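Local atomic coordinates of endoglucanase (Clostridium thermocellum, PDB entry 2C4X), a protein that binds beta-glucan chains, including xyloglucan, through its C-terminal CBM44 module next to a PKD domain, in an enzyme that probably hydrolyses cellulose. Residues A[14-19]-A[25-30]; A[32-37]-A[73-78]; A[184-189]-A[193-198]; A[233-238]-A[243-248]. The protein carries 1 engineered substitution. All blocks are in the same frame, centred on the assembly; numbering follows the deposited sequence.

Contact 1: residues A[14-19]-A[25-30]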
loop_
_atom_site.group_PDB
_atom_site.type_symbol
_atom_site.label_atom_id
_atom_site.label_comp_id
_atom_site.label_asym_id
_atom_site.label_seq_id
_atom_site.Cartn_x
_atom_site.Cartn_y
_atom_site.Cartn_z
ATOM N N PHE A 14 24.016 -7.392 -5.843
ATOM C CA PHE A 14 23.868 -7.056 -4.439
ATOM C C PHE A 14 22.508 -7.435 -3.905
ATOM O O PHE A 14 21.561 -7.616 -4.673
ATOM C CB PHE A 14 24.172 -5.567 -4.179
ATOM C CG PHE A 14 23.140 -4.616 -4.734
ATOM C CD1 PHE A 14 23.280 -4.082 -6.016
ATOM C CD2 PHE A 14 22.043 -4.234 -3.963
ATOM C CE1 PHE A 14 22.329 -3.187 -6.527
ATOM C CE2 PHE A 14 21.086 -3.351 -4.466
ATOM C CZ PHE A 14 21.228 -2.826 -5.745
ATOM N N THR A 15 22.445 -7.579 -2.579
ATOM C CA THR A 15 21.195 -7.679 -1.840
ATOM C C THR A 15 21.187 -6.551 -0.794
ATOM O O THR A 15 22.204 -5.876 -0.588
ATOM C CB THR A 15 21.041 -9.048 -1.132
ATOM O OG1 THR A 15 22.108 -9.221 -0.193
ATOM C CG2 THR A 15 21.065 -10.201 -2.136
ATOM N N PHE A 16 20.044 -6.330 -0.146
ATOM C CA PHE A 16 19.978 -5.337 0.924
ATOM C C PHE A 16 19.070 -5.805 2.050
ATOM O O PHE A 16 18.221 -6.673 1.859
ATOM C CB PHE A 16 19.564 -3.940 0.409
ATOM C CG PHE A 16 18.250 -3.924 -0.328
ATOM C CD1 PHE A 16 17.035 -3.904 0.369
ATOM C CD2 PHE A 16 18.226 -3.926 -1.717
ATOM C CE1 PHE A 16 15.823 -3.897 -0.308
ATOM C CE2 PHE A 16 17.008 -3.929 -2.412
ATOM C CZ PHE A 16 15.804 -3.910 -1.700
ATOM N N SER A 17 19.280 -5.219 3.225
ATOM C CA SER A 17 18.517 -5.525 4.423
ATOM C C SER A 17 18.385 -4.237 5.251
ATOM O O SER A 17 19.368 -3.501 5.376
ATOM C CB SER A 17 19.258 -6.592 5.228
ATOM O OG SER A 17 18.405 -7.120 6.221
ATOM N N PRO A 18 17.177 -3.938 5.788
ATOM C CA PRO A 18 15.941 -4.720 5.644
ATOM C C PRO A 18 15.320 -4.571 4.253
ATOM O O PRO A 18 15.633 -3.622 3.528
ATOM C CB PRO A 18 15.018 -4.118 6.714
ATOM C CG PRO A 18 15.448 -2.700 6.796
ATOM C CD PRO A 18 16.958 -2.738 6.618
ATOM N N GLU A 19 14.455 -5.514 3.891
ATOM C CA GLU A 19 13.748 -5.483 2.604
ATOM C C GLU A 19 12.796 -4.295 2.476
ATOM O O GLU A 19 12.610 -3.751 1.381
ATOM C CB GLU A 19 12.966 -6.781 2.411
ATOM C CG GLU A 19 13.822 -7.917 1.906
ATOM C CD GLU A 19 14.364 -7.666 0.517
ATOM O OE1 GLU A 19 13.601 -7.172 -0.343
ATOM O OE2 GLU A 19 15.554 -7.969 0.285
ATOM N N GLU A 25 16.080 4.911 8.483
ATOM C CA GLU A 25 16.536 3.622 8.986
ATOM C C GLU A 25 17.724 3.175 8.136
ATOM O O GLU A 25 17.707 3.326 6.910
ATOM C CB GLU A 25 15.409 2.593 8.885
ATOM C CG GLU A 25 15.819 1.180 9.263
ATOM C CD GLU A 25 14.667 0.201 9.261
ATOM O OE1 GLU A 25 13.672 0.425 8.540
ATOM O OE2 GLU A 25 14.766 -0.808 9.991
ATOM N N ASN A 26 18.757 2.637 8.782
ATOM C CA ASN A 26 19.892 2.100 8.042
ATOM C C ASN A 26 19.534 0.878 7.215
ATOM O O ASN A 26 18.896 -0.061 7.712
ATOM C CB ASN A 26 21.049 1.754 8.968
ATOM C CG ASN A 26 21.865 2.958 9.333
ATOM O OD1 ASN A 26 22.892 3.239 8.713
ATOM N ND2 ASN A 26 21.405 3.690 10.307
ATOM N N VAL A 27 19.939 0.936 5.945
ATOM C CA VAL A 27 19.862 -0.169 5.003
ATOM C C VAL A 27 21.299 -0.623 4.757
ATOM O O VAL A 27 22.171 0.190 4.463
ATOM C CB VAL A 27 19.238 0.271 3.652
ATOM C CG1 VAL A 27 19.167 -0.909 2.671
ATOM C CG2 VAL A 27 17.843 0.851 3.863
ATOM N N VAL A 28 21.562 -1.915 4.899
ATOM C CA VAL A 28 22.878 -2.423 4.560
ATOM C C VAL A 28 22.815 -3.039 3.173
ATOM O O VAL A 28 22.088 -4.003 2.956
ATOM C CB VAL A 28 23.410 -3.446 5.593
ATOM C CG1 VAL A 28 24.752 -4.024 5.125
ATOM C CG2 VAL A 28 23.550 -2.798 6.965
ATOM N N PHE A 29 23.566 -2.469 2.236
ATOM C CA PHE A 29 23.687 -3.041 0.900
ATOM C C PHE A 29 24.900 -3.950 0.886
ATOM O O PHE A 29 25.982 -3.569 1.340
ATOM C CB PHE A 29 23.819 -1.937 -0.163
ATOM C CG PHE A 29 22.586 -1.084 -0.300
ATOM C CD1 PHE A 29 22.430 0.071 0.469
ATOM C CD2 PHE A 29 21.578 -1.440 -1.193
ATOM C CE1 PHE A 29 21.287 0.877 0.332
ATOM C CE2 PHE A 29 20.424 -0.663 -1.327
ATOM C CZ PHE A 29 20.278 0.502 -0.565
ATOM N N ASN A 30 24.714 -5.153 0.365
ATOM C CA ASN A 30 25.744 -6.173 0.433
ATOM C C ASN A 30 26.054 -6.720 -0.959
ATOM O O ASN A 30 25.293 -7.506 -1.510
ATOM C CB ASN A 30 25.294 -7.282 1.393
ATOM C CG ASN A 30 26.382 -8.291 1.680
ATOM O OD1 ASN A 30 27.217 -8.583 0.828
ATOM N ND2 ASN A 30 26.376 -8.836 2.891
#
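Phe29 fits beside two phenylalanines of segment 14-19, its CD2 3.6 Å from Phe16 CB and 3.8 Å from Phe14 CE2. All three leave the hairpin on the same side. Phe14 brings CE2 to the edge of the Phe29 ring, their planes at 68°; holding CG between the backbone N and the carbonyl carbon (chi1 70°) lays Phe14 alongside. Val27 CG1 sits over one face of the Phe29 ring, toward its rim, and meets Phe16 CB at 3.8 Å. Ile91 of strand 84-93 packs on Phe16, Val27 and Phe29.

Two hydrogen-bonded antiparallel pairs flank the Phe16-Phe29 pair: Asn30 N reaches Thr15 O at 2.8 Å, and Val28 N reaches Ser17 O at 2.7 Å. Thr15, Ser17, Val28 and Asn30 occupy the other face, where Asn30 OD1 bonds Ser32 OG. Pro18, which follows a cis peptide bond, packs CG against the Glu25 carboxylate (OE2 at 3.8 Å); Glu25 OE1 is hydrogen-bonded to Val22 N. The hairpin is thus two-faced, aromatic toward the PKD core and largely polar outside.

Contact 2: residues A[32-37]-A[73-78]. With CA (calcium ion), chain B.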
loop_
_atom_site.group_PDB
_atom_site.type_symbol
_atom_site.label_atom_id
_atom_site.label_comp_id
_atom_site.label_asym_id
_atom_site.label_seq_id
_atom_site.Cartn_x
_atom_site.Cartn_y
_atom_site.Cartn_z
ATOM N N SER A 32 28.652 -8.609 -1.687
ATOM C CA SER A 32 29.718 -9.584 -1.437
ATOM C C SER A 32 29.720 -10.798 -2.378
ATOM O O SER A 32 30.730 -11.495 -2.472
ATOM C CB SER A 32 29.723 -10.031 0.026
ATOM O OG SER A 32 28.608 -10.856 0.295
ATOM N N ASN A 33 28.613 -11.041 -3.083
ATOM C CA ASN A 33 28.619 -12.098 -4.100
ATOM C C ASN A 33 29.108 -11.640 -5.462
ATOM O O ASN A 33 29.211 -12.456 -6.384
ATOM C CB ASN A 33 27.278 -12.837 -4.190
ATOM C CG ASN A 33 26.990 -13.664 -2.942
ATOM O OD1 ASN A 33 25.842 -13.783 -2.523
ATOM N ND2 ASN A 33 28.036 -14.227 -2.338
ATOM N N SER A 34 29.419 -10.346 -5.581
ATOM C CA SER A 34 30.130 -9.823 -6.749
ATOM C C SER A 34 31.518 -10.465 -6.818
ATOM O O SER A 34 32.154 -10.711 -5.787
ATOM C CB SER A 34 30.272 -8.293 -6.695
ATOM O OG SER A 34 29.007 -7.653 -6.652
ATOM N N ILE A 35 31.987 -10.729 -8.029
ATOM C CA ILE A 35 33.271 -11.408 -8.200
ATOM C C ILE A 35 33.894 -11.105 -9.557
ATOM O O ILE A 35 33.189 -10.953 -10.549
ATOM C CB ILE A 35 33.134 -12.957 -7.958
ATOM C CG1 ILE A 35 34.503 -13.651 -7.997
ATOM C CG2 ILE A 35 32.106 -13.574 -8.919
ATOM C CD1 ILE A 35 34.500 -15.084 -7.425
ATOM N N ASP A 36 35.217 -10.967 -9.579
ATOM C CA ASP A 36 35.945 -10.995 -10.828
ATOM C C ASP A 36 36.557 -12.381 -10.971
ATOM O O ASP A 36 37.307 -12.830 -10.102
ATOM C CB ASP A 36 37.021 -9.913 -10.897
ATOM C CG ASP A 36 37.534 -9.715 -12.299
ATOM O OD1 ASP A 36 36.721 -9.818 -13.243
ATOM O OD2 ASP A 36 38.743 -9.466 -12.484
ATOM N N GLU A 37 36.220 -13.056 -12.066
ATOM C CA GLU A 37 36.640 -14.431 -12.279
ATOM C C GLU A 37 38.127 -14.581 -12.622
ATOM O O GLU A 37 38.731 -15.609 -12.303
ATOM C CB GLU A 37 35.766 -15.101 -13.346
ATOM C CG GLU A 37 34.256 -14.936 -13.108
ATOM C CD GLU A 37 33.734 -15.756 -11.934
ATOM O OE1 GLU A 37 34.458 -16.636 -11.420
ATOM O OE2 GLU A 37 32.576 -15.526 -11.532
ATOM N N VAL A 73 18.555 1.546 -7.180
ATOM C CA VAL A 73 19.925 1.512 -6.675
ATOM C C VAL A 73 20.762 0.786 -7.711
ATOM O O VAL A 73 20.481 -0.370 -8.036
ATOM C CB VAL A 73 20.017 0.827 -5.285
ATOM C CG1 VAL A 73 21.488 0.792 -4.770
ATOM C CG2 VAL A 73 19.096 1.544 -4.293
ATOM N N LYS A 74 21.745 1.495 -8.270
ATOM C CA LYS A 74 22.641 0.928 -9.257
ATOM C C LYS A 74 24.022 0.711 -8.658
ATOM O O LYS A 74 24.621 1.635 -8.103
ATOM C CB LYS A 74 22.743 1.833 -10.496
ATOM C CG LYS A 74 23.709 1.303 -11.563
ATOM C CD LYS A 74 23.710 2.220 -12.769
ATOM C CE LYS A 74 24.385 1.578 -13.962
ATOM N NZ LYS A 74 24.596 2.579 -15.072
ATOM N N LEU A 75 24.521 -0.519 -8.778
ATOM C CA LEU A 75 25.883 -0.829 -8.384
ATOM C C LEU A 75 26.723 -1.043 -9.622
ATOM O O LEU A 75 26.341 -1.804 -10.509
ATOM C CB LEU A 75 25.925 -2.108 -7.538
ATOM C CG LEU A 75 27.294 -2.784 -7.332
ATOM C CD1 LEU A 75 28.180 -1.943 -6.393
ATOM C CD2 LEU A 75 27.107 -4.213 -6.791
ATOM N N ILE A 76 27.879 -0.387 -9.667
ATOM C CA ILE A 76 28.900 -0.698 -10.649
ATOM C C ILE A 76 30.140 -1.254 -9.937
ATOM O O ILE A 76 30.670 -0.656 -8.995
ATOM C CB ILE A 76 29.269 0.525 -11.516
ATOM C CG1 ILE A 76 28.047 1.015 -12.304
ATOM C CG2 ILE A 76 30.412 0.188 -12.496
ATOM C CD1 ILE A 76 28.220 2.402 -12.937
ATOM N N VAL A 77 30.591 -2.404 -10.418
ATOM C CA VAL A 77 31.754 -3.087 -9.895
ATOM C C VAL A 77 32.854 -3.015 -10.949
ATOM O O VAL A 77 32.618 -3.316 -12.124
ATOM C CB VAL A 77 31.377 -4.563 -9.564
ATOM C CG1 VAL A 77 32.592 -5.419 -9.376
ATOM C CG2 VAL A 77 30.496 -4.624 -8.328
ATOM N N THR A 78 34.056 -2.611 -10.534
ATOM C CA THR A 78 35.163 -2.442 -11.458
ATOM C C THR A 78 36.325 -3.307 -11.008
ATOM O O THR A 78 36.674 -3.312 -9.827
ATOM C CB THR A 78 35.585 -0.951 -11.554
ATOM O OG1 THR A 78 34.425 -0.160 -11.843
ATOM C CG2 THR A 78 36.651 -0.712 -12.630
HETATM CA CA CA B . 38.569 -9.225 -14.822
HETATM O O HOH W 1 40.775 -8.467 -14.187
#
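Ser34 OG, set among the apolar side chains Leu75 and Val77, takes a hydrogen bond from the backbone N of Ile13 and has a second, weak one with Ala31 O. Across the contact it meets only methyl groups, Val77 CG2 at 3.8 Å and Leu75 CD2 at 3.9 Å. Its torsion, with OG anti to the carbonyl carbon (chi1 -60°), places the hydroxyl alongside both. Ser34 CB adds to the apolar side, 4.0 Å from Val77 CG2, and Ile41 of strand 41-47 packs on both Ser34 and Val77.

Two residues further on, Asp36 clasps the calcium ion with both carboxylate oxygens, OD1 at 2.5 Å and OD2 at 2.4 Å. Asn7 OD1, Gln8 O, Asp38 OD1, Asp79 OD2 and a water, 2.4 Å from the calcium, complete the shell. Asp79 directly follows residues 73-78, and Asn7 and Gln8 belong to the N-terminal tail. The buried hydroxyl is thus satisfied by the backbone of Ile13 and, weakly, Ala31, while coordination through Asp36 and Asp79 ties the loop to the strand end.

Contact 3: residues A[184-189]-A[193-198]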
loop_
_atom_site.group_PDB
_atom_site.type_symbol
_atom_site.label_atom_id
_atom_site.label_comp_id
_atom_site.label_asym_id
_atom_site.label_seq_id
_atom_site.Cartn_x
_atom_site.Cartn_y
_atom_site.Cartn_z
ATOM N N TYR A 184 -15.618 -0.949 -2.698
ATOM C CA TYR A 184 -16.296 -0.683 -3.944
ATOM C C TYR A 184 -16.153 0.758 -4.367
ATOM O O TYR A 184 -15.878 1.650 -3.556
ATOM C CB TYR A 184 -17.785 -1.052 -3.857
ATOM C CG TYR A 184 -18.602 -0.139 -2.961
ATOM C CD1 TYR A 184 -19.205 1.026 -3.466
ATOM C CD2 TYR A 184 -18.807 -0.464 -1.620
ATOM C CE1 TYR A 184 -19.967 1.855 -2.648
ATOM C CE2 TYR A 184 -19.563 0.355 -0.793
ATOM C CZ TYR A 184 -20.137 1.510 -1.306
ATOM O OH TYR A 184 -20.894 2.296 -0.463
ATOM N N ILE A 185 -16.326 0.965 -5.661
ATOM C CA ILE A 185 -16.534 2.298 -6.204
ATOM C C ILE A 185 -17.699 2.236 -7.181
ATOM O O ILE A 185 -17.764 1.361 -8.063
ATOM C CB ILE A 185 -15.262 2.916 -6.831
ATOM C CG1 ILE A 185 -15.515 4.402 -7.142
ATOM C CG2 ILE A 185 -14.815 2.133 -8.076
ATOM C CD1 ILE A 185 -14.296 5.245 -7.210
HETATM N N MSE A 186 -18.638 3.153 -6.989
HETATM C CA MSE A 186 -19.889 3.139 -7.699
HETATM C C MSE A 186 -20.136 4.488 -8.382
HETATM O O MSE A 186 -20.743 5.381 -7.787
HETATM C CB MSE A 186 -21.021 2.790 -6.719
HETATM C CG MSE A 186 -22.393 2.690 -7.349
HETATM SE SE MSE A 186 -23.756 1.956 -6.134
HETATM C CE MSE A 186 -23.433 3.121 -4.630
ATOM N N PRO A 187 -19.621 4.656 -9.620
ATOM C CA PRO A 187 -20.025 5.801 -10.440
ATOM C C PRO A 187 -21.496 5.702 -10.828
ATOM O O PRO A 187 -22.027 4.599 -11.017
ATOM C CB PRO A 187 -19.144 5.687 -11.690
ATOM C CG PRO A 187 -18.071 4.715 -11.337
ATOM C CD PRO A 187 -18.632 3.809 -10.311
ATOM N N HIS A 188 -22.152 6.852 -10.924
ATOM C CA HIS A 188 -23.560 6.916 -11.281
ATOM C C HIS A 188 -23.804 8.266 -11.937
ATOM O O HIS A 188 -23.052 9.218 -11.686
ATOM C CB HIS A 188 -24.449 6.753 -10.029
ATOM C CG HIS A 188 -24.159 7.753 -8.942
ATOM N ND1 HIS A 188 -24.844 8.942 -8.825
ATOM C CD2 HIS A 188 -23.246 7.748 -7.941
ATOM C CE1 HIS A 188 -24.365 9.628 -7.801
ATOM N NE2 HIS A 188 -23.390 8.928 -7.251
ATOM N N THR A 189 -24.826 8.345 -12.790
ATOM C CA THR A 189 -25.308 9.622 -13.275
ATOM C C THR A 189 -25.858 10.417 -12.072
ATOM O O THR A 189 -26.325 9.821 -11.091
ATOM C CB THR A 189 -26.427 9.454 -14.338
ATOM O OG1 THR A 189 -27.463 8.613 -13.807
ATOM C CG2 THR A 189 -25.882 8.846 -15.635
ATOM N N SER A 193 -30.055 7.298 -12.600
ATOM C CA SER A 193 -30.676 6.510 -13.662
ATOM C C SER A 193 -29.746 5.397 -14.197
ATOM O O SER A 193 -30.210 4.379 -14.712
ATOM C CB SER A 193 -31.095 7.432 -14.802
ATOM O OG SER A 193 -29.951 8.098 -15.309
ATOM N N GLU A 194 -28.436 5.606 -14.073
ATOM C CA GLU A 194 -27.449 4.606 -14.464
ATOM C C GLU A 194 -26.411 4.487 -13.379
ATOM O O GLU A 194 -25.865 5.492 -12.923
ATOM C CB GLU A 194 -26.763 4.980 -15.782
ATOM C CG GLU A 194 -27.714 5.056 -16.962
ATOM C CD GLU A 194 -27.062 5.606 -18.195
ATOM O OE1 GLU A 194 -26.117 4.967 -18.717
ATOM O OE2 GLU A 194 -27.503 6.677 -18.653
ATOM N N VAL A 195 -26.125 3.249 -12.988
ATOM C CA VAL A 195 -25.206 2.972 -11.908
ATOM C C VAL A 195 -24.197 1.909 -12.369
ATOM O O VAL A 195 -24.573 0.922 -13.013
ATOM C CB VAL A 195 -25.995 2.490 -10.672
ATOM C CG1 VAL A 195 -25.075 2.142 -9.528
ATOM C CG2 VAL A 195 -27.035 3.535 -10.254
ATOM N N LEU A 196 -22.920 2.116 -12.048
ATOM C CA LEU A 196 -21.895 1.109 -12.344
ATOM C C LEU A 196 -21.327 0.566 -11.055
ATOM O O LEU A 196 -20.952 1.323 -10.174
ATOM C CB LEU A 196 -20.761 1.697 -13.196
ATOM C CG LEU A 196 -21.147 2.460 -14.469
ATOM C CD1 LEU A 196 -19.884 3.021 -15.153
ATOM C CD2 LEU A 196 -21.925 1.581 -15.439
ATOM N N TRP A 197 -21.234 -0.748 -10.958
ATOM C CA TRP A 197 -20.728 -1.374 -9.748
ATOM C C TRP A 197 -19.347 -1.977 -9.984
ATOM O O TRP A 197 -19.173 -2.843 -10.847
ATOM C CB TRP A 197 -21.715 -2.426 -9.251
ATOM C CG TRP A 197 -21.275 -3.098 -7.982
ATOM C CD1 TRP A 197 -20.727 -4.334 -7.865
ATOM C CD2 TRP A 197 -21.342 -2.557 -6.657
ATOM N NE1 TRP A 197 -20.457 -4.612 -6.550
ATOM C CE2 TRP A 197 -20.818 -3.534 -5.784
ATOM C CE3 TRP A 197 -21.793 -1.342 -6.125
ATOM C CZ2 TRP A 197 -20.732 -3.337 -4.407
ATOM C CZ3 TRP A 197 -21.708 -1.141 -4.757
ATOM C CH2 TRP A 197 -21.185 -2.138 -3.909
ATOM N N ASN A 198 -18.367 -1.475 -9.237
ATOM C CA ASN A 198 -17.014 -2.034 -9.228
ATOM C C ASN A 198 -16.644 -2.384 -7.803
ATOM O O ASN A 198 -16.774 -1.544 -6.907
ATOM C CB ASN A 198 -16.014 -1.025 -9.792
ATOM C CG ASN A 198 -16.446 -0.482 -11.136
ATOM O OD1 ASN A 198 -16.211 -1.107 -12.164
ATOM N ND2 ASN A 198 -17.111 0.670 -11.133
#
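Tyr184 and Trp197 form the tightly packed end, an offset stack of the phenol on the six-membered indole ring with planes 22° apart. Trp197 CH2 lies over one face of the Tyr184 ring, 3.4 Å from CG, and Tyr184 CB in turn sits over the indole face. The selenium of Met186, a selenomethionine, approaches the indole edge in its plane, SE to Trp197 CE3 being 3.8 Å, a Met-aromatic contact. Met186 CG presses on Val195 CG1 at 3.5 Å, closer than usual for carbons.

Behind these side chains, Ile185 O accepts from both Asn198 N (3.1 Å) and Asn198 ND2 (3.2 Å), which come from opposite faces of the carbonyl plane, and Ile185 N returns a bond to Asn198 O. At the far end Ser193 and Glu194 face solvent: Thr189 N bonds Glu194 O at 3.0 Å, but the carbon contact there, Thr189 CG2 to Glu194 CB, is looser at 4.0 Å. Trp197 also reaches the surface. Asp191 OD1 bonds the hydroxyls of Thr189 and Ser193 at the turn. This is an antiparallel hairpin at the edge of a CBM44 beta-sandwich sheet, and an exposed tryptophan beside a tyrosine recalls the aromatic platforms of beta-glucan-binding modules.

Contact 4: residues A[233-238]-A[243-248]. With CA (calcium ion), chain C; EDO (1,2-ethanediol), chain F.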
loop_
_atom_site.group_PDB
_atom_site.type_symbol
_atom_site.label_atom_id
_atom_site.label_comp_id
_atom_site.label_asym_id
_atom_site.label_seq_id
_atom_site.Cartn_x
_atom_site.Cartn_y
_atom_site.Cartn_z
ATOM N N ILE A 233 -16.805 0.696 1.655
ATOM C CA ILE A 233 -16.675 -0.708 1.964
ATOM C C ILE A 233 -18.053 -1.228 2.348
ATOM O O ILE A 233 -18.766 -0.604 3.146
ATOM C CB ILE A 233 -15.640 -0.957 3.091
ATOM C CG1 ILE A 233 -14.271 -0.411 2.678
ATOM C CG2 ILE A 233 -15.548 -2.455 3.419
ATOM C CD1 ILE A 233 -13.386 -0.088 3.838
ATOM N N GLN A 234 -18.424 -2.352 1.746
ATOM C CA GLN A 234 -19.681 -3.017 2.045
ATOM C C GLN A 234 -19.409 -4.345 2.754
ATOM O O GLN A 234 -18.506 -5.096 2.369
ATOM C CB GLN A 234 -20.479 -3.264 0.766
ATOM C CG GLN A 234 -21.894 -3.754 1.011
ATOM C CD GLN A 234 -22.664 -4.020 -0.267
ATOM O OE1 GLN A 234 -22.430 -5.012 -0.948
ATOM N NE2 GLN A 234 -23.611 -3.141 -0.579
ATOM N N VAL A 235 -20.204 -4.621 3.786
ATOM C CA VAL A 235 -20.184 -5.913 4.471
ATOM C C VAL A 235 -21.544 -6.600 4.327
ATOM O O VAL A 235 -22.580 -5.963 4.492
ATOM C CB VAL A 235 -19.821 -5.754 5.970
ATOM C CG1 VAL A 235 -19.927 -7.066 6.686
ATOM C CG2 VAL A 235 -18.416 -5.257 6.105
ATOM N N GLN A 236 -21.529 -7.891 3.995
ATOM C CA GLN A 236 -22.744 -8.698 3.997
ATOM C C GLN A 236 -22.828 -9.451 5.319
ATOM O O GLN A 236 -21.916 -10.198 5.679
ATOM C CB GLN A 236 -22.775 -9.674 2.809
ATOM C CG GLN A 236 -24.090 -10.452 2.662
ATOM C CD GLN A 236 -23.947 -11.744 1.864
ATOM O OE1 GLN A 236 -23.093 -11.863 0.983
ATOM N NE2 GLN A 236 -24.796 -12.720 2.169
ATOM N N THR A 237 -23.923 -9.247 6.043
ATOM C CA THR A 237 -24.127 -9.902 7.327
ATOM C C THR A 237 -25.079 -11.090 7.171
ATOM O O THR A 237 -25.990 -11.058 6.337
ATOM C CB THR A 237 -24.646 -8.921 8.398
ATOM O OG1 THR A 237 -25.927 -8.409 8.006
ATOM C CG2 THR A 237 -23.656 -7.752 8.584
ATOM N N ILE A 238 -24.848 -12.134 7.962
ATOM C CA ILE A 238 -25.611 -13.377 7.835
ATOM C C ILE A 238 -26.379 -13.773 9.091
ATOM O O ILE A 238 -27.247 -14.648 9.041
ATOM C CB ILE A 238 -24.732 -14.556 7.352
ATOM C CG1 ILE A 238 -23.403 -14.594 8.116
ATOM C CG2 ILE A 238 -24.516 -14.451 5.842
ATOM C CD1 ILE A 238 -22.893 -16.001 8.403
ATOM N N PHE A 243 -19.917 -6.292 15.670
ATOM C CA PHE A 243 -18.510 -6.446 15.302
ATOM C C PHE A 243 -17.884 -5.110 14.893
ATOM O O PHE A 243 -18.586 -4.181 14.469
ATOM C CB PHE A 243 -18.338 -7.502 14.193
ATOM C CG PHE A 243 -19.114 -7.206 12.927
ATOM C CD1 PHE A 243 -20.445 -7.603 12.796
ATOM C CD2 PHE A 243 -18.508 -6.550 11.864
ATOM C CE1 PHE A 243 -21.162 -7.337 11.631
ATOM C CE2 PHE A 243 -19.216 -6.275 10.699
ATOM C CZ PHE A 243 -20.549 -6.677 10.580
ATOM N N THR A 244 -16.561 -5.018 15.015
ATOM C CA THR A 244 -15.859 -3.775 14.724
ATOM C C THR A 244 -14.765 -3.961 13.686
ATOM O O THR A 244 -13.849 -4.775 13.850
ATOM C CB THR A 244 -15.313 -3.098 16.016
ATOM O OG1 THR A 244 -16.419 -2.723 16.841
ATOM C CG2 THR A 244 -14.516 -1.843 15.677
ATOM N N ILE A 245 -14.889 -3.193 12.609
ATOM C CA ILE A 245 -13.913 -3.182 11.527
ATOM C C ILE A 245 -13.124 -1.882 11.604
ATOM O O ILE A 245 -13.676 -0.838 11.939
ATOM C CB ILE A 245 -14.623 -3.353 10.160
ATOM C CG1 ILE A 245 -15.051 -4.815 9.979
ATOM C CG2 ILE A 245 -13.738 -2.893 8.999
ATOM C CD1 ILE A 245 -16.215 -5.001 9.049
ATOM N N TYR A 246 -11.824 -1.961 11.329
ATOM C CA TYR A 246 -10.984 -0.775 11.262
ATOM C C TYR A 246 -10.550 -0.530 9.823
ATOM O O TYR A 246 -10.273 -1.473 9.077
ATOM C CB TYR A 246 -9.772 -0.908 12.188
ATOM C CG TYR A 246 -10.138 -1.047 13.648
ATOM C CD1 TYR A 246 -10.472 -2.288 14.186
ATOM C CD2 TYR A 246 -10.162 0.063 14.489
ATOM C CE1 TYR A 246 -10.819 -2.422 15.529
ATOM C CE2 TYR A 246 -10.503 -0.062 15.832
ATOM C CZ TYR A 246 -10.828 -1.309 16.346
ATOM O OH TYR A 246 -11.160 -1.450 17.676
ATOM N N VAL A 247 -10.519 0.741 9.443
ATOM C CA VAL A 247 -10.207 1.158 8.076
ATOM C C VAL A 247 -9.237 2.327 8.131
ATOM O O VAL A 247 -9.454 3.284 8.871
ATOM C CB VAL A 247 -11.476 1.604 7.294
ATOM C CG1 VAL A 247 -11.116 2.010 5.867
ATOM C CG2 VAL A 247 -12.543 0.499 7.293
ATOM N N ASP A 248 -8.171 2.251 7.343
ATOM C CA ASP A 248 -7.156 3.304 7.352
ATOM C C ASP A 248 -6.362 3.280 6.074
ATOM O O ASP A 248 -6.328 2.263 5.381
ATOM C CB ASP A 248 -6.198 3.146 8.546
ATOM C CG ASP A 248 -5.339 4.383 8.782
ATOM O OD1 ASP A 248 -5.729 5.485 8.330
ATOM O OD2 ASP A 248 -4.267 4.270 9.422
HETATM CA CA CA C . -3.778 6.735 9.451
HETATM C C1 EDO F . -25.029 0.339 -1.234
HETATM O O1 EDO F . -24.247 1.515 -1.008
HETATM C C2 EDO F . -24.750 -0.204 -2.628
HETATM O O2 EDO F . -25.220 -1.556 -2.711
#
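Strands 233-238 and 243-248 run nearly antiparallel, at 160°, but their axes stay 10.9 Å apart, so Ile233, Val235 and Thr237 meet Val247, Ile245 and Phe243 across the interior between two facing sheets rather than through backbone bonds. Ile233 and Val247 reach toward each other tip to tip, with Ile233 CD1 3.6 Å from Val247 CG2 and nearly as close to CG1. Val235 and Ile245 instead slide past one another, and Val235 CG2 touches Ile245 CD1 at 3.7 Å. The other methyl of Val235, CG1, points to the end of the Phe243 ring, 4.0 Å from CZ. Thr237 turns its methyl to the same ring, CG2 meeting CZ of Phe243 at 3.8 Å near the ring plane, while its OG1 hydrogen-bonds Gly146 O. Phe243 holds CG between N and the carbonyl carbon (chi1 58°), which directs the ring into the interior. Trp140, Ile170 and Ile181 pack around these residues.

Further along the second strand, Asp248 binds a calcium ion with both OD1 (2.6 Å) and OD2 (2.5 Å); the carboxylates of Asp99 and Glu106 and the backbone oxygens of Asn104, Lys133 and Arg136 supply the other five ligands. The calcium site probably has a structural role. Alternate residues of two facing sheets, meeting in the interior, make up the core of a beta-sandwich, the fold of CBM44.

In the fold
From the N terminus, the chain first enters the PKD domain, where contact 1 closes a short hairpin loop, and contact 2 then closes a longer excursion of 35 residues back to strand 69-79. The two follow in series and touch, Phe14 and Phe29 packing on Val73 and Phe14 also on Leu75. After the linker to the CBM44 module, contact 3 closes a three-residue turn, and contact 4 joins the two sheets across the turn between strands 229-238 and 241-251. Contacts 3 and 4 touch, through Tyr184 against Ile233 and Gln234, because strands 178-187 and 229-238 are neighbours. No contact nests within or crosses another, and the two pairs lie on opposite sides of the chain's centre.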